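Local coordinates for homoserine kinase (Cytophaga hutchinsonii, PDB 4P52), which probably phosphorylates the hydroxyl group of L-homoserine with ATP, as a homoserine kinase of the GHMP kinase family, at residues A[215-219]-A[220-224]; A[138-142]-A[143-147]. All blocks are in the same frame, centred on the assembly; numbering follows the deposited sequence.

Contact 1. Residues A[215-219]-A[220-224]; sequences KQIAL and SQAVA
Ile217 and Ala222 meet at the join of a short strand and a long helix, and they illustrate how a side chain just ahead of a helix can reach forward over its first turn. Ile217 sends its CB toward the helix. Its CG1 lies between the backbone N and the carbonyl carbon (chi1 62°), and the chain runs on extended, so that the terminal methyl CD1 stops 3.7 Å from the CB of Ala222. This is one methyl against another. Because the CB of Ala222 also points toward the 215-219 segment, the two approach each other directly.

Two backbone hydrogen bonds bracket the same junction. The arrangement is a strand-to-helix junction, with Ala218 at the N-cap of helix 219-237 and the axes of 216-218 and 220-224 at 80°. Ala222 N donates to Ala218 O at 3.0 Å, and Val223 N donates to Leu219 O at 2.8 Å, so the helical pattern is established immediately after the turn. Alanine at the N-cap has no polar side-chain atom to offer the first helical N-H groups.

Gln221 lays its aliphatic base alongside the cap residue: its CB is 3.4 Å from Ala218 O and its CG 4.3 Å from Ala218 CB, while the amide leads away. Leu219, in contrast, keeps its CG anti to its own N (chi1 -173°); its CB bond leads away from 220-224, although CB itself still lies against Ser220, and its side chain packs on Pro214 of the second subunit. Residues 216-218 also pair antiparallel with a strand of the second subunit, carrying the sheet across the interface, and Ile217 packs additionally on Ala222 of that subunit.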
loop_
_atom_site.group_PDB
_atom_site.type_symbol
_atom_site.label_atom_id
_atom_site.label_comp_id
_atom_site.label_asym_id
_atom_site.label_seq_id
_atom_site.Cartn_x
_atom_site.Cartn_y
_atom_site.Cartn_z
ATOM N N LYS A 215 -0.713 6.480 -20.297
ATOM C CA LYS A 215 -2.048 6.897 -19.901
ATOM C C LYS A 215 -2.801 5.725 -19.318
ATOM O O LYS A 215 -3.622 5.902 -18.419
ATOM C CB LYS A 215 -2.810 7.477 -21.085
ATOM C CG LYS A 215 -2.297 8.838 -21.515
ATOM C CD LYS A 215 -2.777 9.174 -22.918
ATOM C CE LYS A 215 -2.066 10.405 -23.462
ATOM N NZ LYS A 215 -2.335 10.546 -24.921
ATOM N N GLN A 216 -2.511 4.543 -19.859
ATOM C CA GLN A 216 -3.127 3.278 -19.490
ATOM C C GLN A 216 -2.035 2.322 -19.048
ATOM O O GLN A 216 -0.956 2.302 -19.644
ATOM C CB GLN A 216 -3.803 2.644 -20.705
ATOM C CG GLN A 216 -4.970 3.414 -21.288
ATOM C CD GLN A 216 -6.176 3.394 -20.373
ATOM O OE1 GLN A 216 -6.464 4.385 -19.684
ATOM N NE2 GLN A 216 -6.874 2.258 -20.333
ATOM N N ILE A 217 -2.307 1.503 -18.037
ATOM C CA ILE A 217 -1.374 0.443 -17.665
ATOM C C ILE A 217 -2.107 -0.879 -17.509
ATOM O O ILE A 217 -3.297 -0.903 -17.245
ATOM C CB ILE A 217 -0.651 0.772 -16.354
ATOM C CG1 ILE A 217 -1.662 0.887 -15.213
ATOM C CG2 ILE A 217 0.150 2.075 -16.488
ATOM C CD1 ILE A 217 -0.977 1.012 -13.883
ATOM N N ALA A 218 -1.395 -1.986 -17.657
ATOM C CA ALA A 218 -2.029 -3.300 -17.516
ATOM C C ALA A 218 -2.433 -3.539 -16.034
ATOM O O ALA A 218 -1.728 -3.114 -15.103
ATOM C CB ALA A 218 -1.093 -4.387 -18.015
ATOM N N LEU A 219 -3.547 -4.233 -15.819
ATOM C CA LEU A 219 -4.016 -4.523 -14.465
ATOM C C LEU A 219 -2.939 -5.239 -13.646
ATOM O O LEU A 219 -2.630 -4.824 -12.526
ATOM C CB LEU A 219 -5.297 -5.354 -14.512
ATOM C CG LEU A 219 -6.028 -5.602 -13.183
ATOM C CD1 LEU A 219 -6.308 -4.339 -12.365
ATOM C CD2 LEU A 219 -7.304 -6.381 -13.458
ATOM N N SER A 220 -2.357 -6.288 -14.229
ATOM C CA SER A 220 -1.304 -7.073 -13.580
ATOM C C SER A 220 -0.073 -6.254 -13.208
ATOM O O SER A 220 0.574 -6.568 -12.213
ATOM C CB SER A 220 -0.883 -8.250 -14.454
ATOM O OG SER A 220 -0.083 -7.780 -15.526
ATOM N N GLN A 221 0.248 -5.219 -13.993
ATOM C CA GLN A 221 1.290 -4.266 -13.622
ATOM C C GLN A 221 0.850 -3.418 -12.433
ATOM O O GLN A 221 1.650 -3.143 -11.530
ATOM C CB GLN A 221 1.665 -3.336 -14.787
ATOM C CG GLN A 221 2.605 -3.895 -15.847
ATOM C CD GLN A 221 3.891 -4.500 -15.271
ATOM O OE1 GLN A 221 3.906 -5.656 -14.821
ATOM N NE2 GLN A 221 4.978 -3.728 -15.298
ATOM N N ALA A 222 -0.404 -2.972 -12.434
ATOM C CA ALA A 222 -0.892 -2.181 -11.315
ATOM C C ALA A 222 -0.862 -3.003 -10.000
ATOM O O ALA A 222 -0.444 -2.502 -8.947
ATOM C CB ALA A 222 -2.285 -1.634 -11.600
ATOM N N VAL A 223 -1.273 -4.272 -10.089
ATOM C CA VAL A 223 -1.322 -5.171 -8.939
ATOM C C VAL A 223 0.081 -5.341 -8.392
ATOM O O VAL A 223 0.299 -5.196 -7.186
ATOM C CB VAL A 223 -1.893 -6.545 -9.324
ATOM C CG1 VAL A 223 -1.540 -7.608 -8.288
ATOM C CG2 VAL A 223 -3.398 -6.439 -9.528
ATOM N N ALA A 224 1.034 -5.630 -9.281
ATOM C CA ALA A 224 2.429 -5.713 -8.874
ATOM C C ALA A 224 2.826 -4.458 -8.093
ATOM O O ALA A 224 3.503 -4.548 -7.054
ATOM C CB ALA A 224 3.332 -5.914 -10.086
#

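Contact 2. Residues A[138-142]-A[143-147]; sequences NKMEV and KDLLP
Glu141 and Val142 turn the backbone into the approach to helix 146-157 through two successive bonds to residues three further on, from Asp144 N to Glu141 O at 2.7 Å and from Leu145 N to Val142 O at 2.9 Å, which make a pair of overlapping beta-turns. Leu145 keeps its CG beside the backbone N (chi1 -53°), which carries CD2 to 4.0 Å from the CB of Met140, a selenomethionine, while CG rests 3.5 Å from Val142 O. Tyr94 of helix 86-98 touches both Met140 and Leu145, and Leu145 packs as well on Val129 and Asn133 of helix 120-135, so Leu145 joins the turn to both helices of the GHMP kinase N-terminal region; Val142 and Leu146 meet helix 162-170. Cutting Leu145 back to an alanine removes CG and both methyls and would probably open a gap between Met140 CB, Tyr94 and Val129.

Glu141 and Asp144 bring polar chemistry to the turn. They run side by side in the same direction, their carboxylate planes 45° apart, with Glu141 OE1 3.5 Å from Asp144 OD2. A water links the same two residues: it accepts from Glu141 N at 2.8 Å and donates to Asp144 OD2 at 3.1 Å. The opposite charge of Lys143 is not in contact, its NZ lying 6.1 Å from Glu141 OE1. Two acids this close would be expected to raise each other's affinity for a proton, an effect that the water's bond to Asp144 and the more distant lysine may partly offset.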
loop_
_atom_site.group_PDB
_atom_site.type_symbol
_atom_site.label_atom_id
_atom_site.label_comp_id
_atom_site.label_asym_id
_atom_site.label_seq_id
_atom_site.Cartn_x
_atom_site.Cartn_y
_atom_site.Cartn_z
ATOM N N ASN A 138 0.616 33.198 14.929
ATOM C CA ASN A 138 0.099 31.808 14.966
ATOM C C ASN A 138 -1.410 31.657 15.063
ATOM O O ASN A 138 -1.912 30.904 15.882
ATOM C CB ASN A 138 0.797 31.001 16.064
ATOM C CG ASN A 138 2.284 30.830 15.785
ATOM O OD1 ASN A 138 2.688 29.903 15.082
ATOM N ND2 ASN A 138 3.102 31.757 16.292
ATOM N N LYS A 139 -2.121 32.355 14.192
ATOM C CA LYS A 139 -3.576 32.350 14.185
ATOM C C LYS A 139 -4.177 31.039 13.712
ATOM O O LYS A 139 -5.357 30.791 13.915
ATOM C CB LYS A 139 -4.092 33.475 13.291
ATOM C CG LYS A 139 -3.799 34.857 13.831
ATOM C CD LYS A 139 -4.298 35.915 12.863
ATOM C CE LYS A 139 -4.091 37.325 13.419
ATOM N NZ LYS A 139 -4.462 37.425 14.857
HETATM N N MSE A 140 -3.374 30.217 13.051
HETATM C CA MSE A 140 -3.833 28.930 12.548
HETATM C C MSE A 140 -2.882 27.850 12.975
HETATM O O MSE A 140 -1.684 28.088 13.189
HETATM C CB MSE A 140 -3.815 28.987 11.042
HETATM C CG MSE A 140 -4.812 29.978 10.489
HETATM SE SE MSE A 140 -5.319 29.308 8.709
HETATM C CE MSE A 140 -7.128 28.702 9.262
ATOM N N GLU A 141 -3.413 26.642 13.114
ATOM C CA GLU A 141 -2.588 25.473 13.379
ATOM C C GLU A 141 -1.794 25.096 12.145
ATOM O O GLU A 141 -2.304 25.170 11.030
ATOM C CB GLU A 141 -3.462 24.305 13.795
ATOM C CG GLU A 141 -3.817 24.306 15.266
ATOM C CD GLU A 141 -4.843 23.241 15.578
ATOM O OE1 GLU A 141 -5.893 23.202 14.893
ATOM O OE2 GLU A 141 -4.593 22.436 16.501
ATOM N N VAL A 142 -0.549 24.681 12.356
ATOM C CA VAL A 142 0.345 24.274 11.261
ATOM C C VAL A 142 -0.350 23.276 10.330
ATOM O O VAL A 142 -0.336 23.447 9.101
ATOM C CB VAL A 142 1.716 23.768 11.784
ATOM C CG1 VAL A 142 2.541 23.146 10.666
ATOM C CG2 VAL A 142 2.488 24.914 12.454
ATOM N N LYS A 143 -0.985 22.270 10.930
ATOM C CA LYS A 143 -1.876 21.360 10.225
ATOM C C LYS A 143 -2.679 22.077 9.128
ATOM O O LYS A 143 -2.696 21.636 7.977
ATOM C CB LYS A 143 -2.834 20.682 11.229
ATOM C CG LYS A 143 -4.039 19.992 10.593
ATOM C CD LYS A 143 -5.109 19.581 11.611
ATOM C CE LYS A 143 -6.437 19.323 10.887
ATOM N NZ LYS A 143 -7.315 18.282 11.497
ATOM N N ASP A 144 -3.333 23.181 9.492
ATOM C CA ASP A 144 -4.311 23.816 8.625
ATOM C C ASP A 144 -3.715 24.704 7.557
ATOM O O ASP A 144 -4.459 25.261 6.750
ATOM C CB ASP A 144 -5.330 24.586 9.451
ATOM C CG ASP A 144 -6.257 23.658 10.230
ATOM O OD1 ASP A 144 -6.959 22.844 9.576
ATOM O OD2 ASP A 144 -6.260 23.728 11.487
ATOM N N LEU A 145 -2.383 24.832 7.532
ATOM C CA LEU A 145 -1.737 25.616 6.487
ATOM C C LEU A 145 -1.653 24.887 5.158
ATOM O O LEU A 145 -1.495 25.538 4.104
ATOM C CB LEU A 145 -0.353 26.079 6.902
ATOM C CG LEU A 145 -0.279 26.826 8.233
ATOM C CD1 LEU A 145 1.172 27.167 8.532
ATOM C CD2 LEU A 145 -1.177 28.062 8.241
ATOM N N LEU A 146 -1.779 23.559 5.192
ATOM C CA LEU A 146 -1.612 22.758 3.976
ATOM C C LEU A 146 -2.464 23.228 2.763
ATOM O O LEU A 146 -1.918 23.398 1.663
ATOM C CB LEU A 146 -1.802 21.267 4.263
ATOM C CG LEU A 146 -1.575 20.359 3.054
ATOM C CD1 LEU A 146 -0.196 20.539 2.441
ATOM C CD2 LEU A 146 -1.757 18.914 3.473
ATOM N N PRO A 147 -3.784 23.464 2.962
ATOM C CA PRO A 147 -4.603 23.865 1.802
ATOM C C PRO A 147 -4.111 25.152 1.126
ATOM O O PRO A 147 -4.132 25.251 -0.118
ATOM C CB PRO A 147 -6.005 24.079 2.396
ATOM C CG PRO A 147 -6.002 23.363 3.703
ATOM C CD PRO A 147 -4.580 23.387 4.202
HETATM O O HOH W 1 -6.156 26.550 12.760
#

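How the contacts relate
Contact 1 and contact 2 both show a chain entering a helix, yet they serve different parts of the molecule. Their centres are 37 Å apart and their nearest atoms about 25 Å, with no touch between them. Contact 2 comes first along the chain and sits among the helices of the GHMP kinase N-terminal region, where no other chain of the assembly reaches it. One of the helices it packs against, 120-135, follows the glycine-rich loop that in this family probably binds the ATP phosphates. The centre of contact 1 lies about 26 Å from that of the chain, at the interface with the second subunit, consistent with a part in dimer assembly.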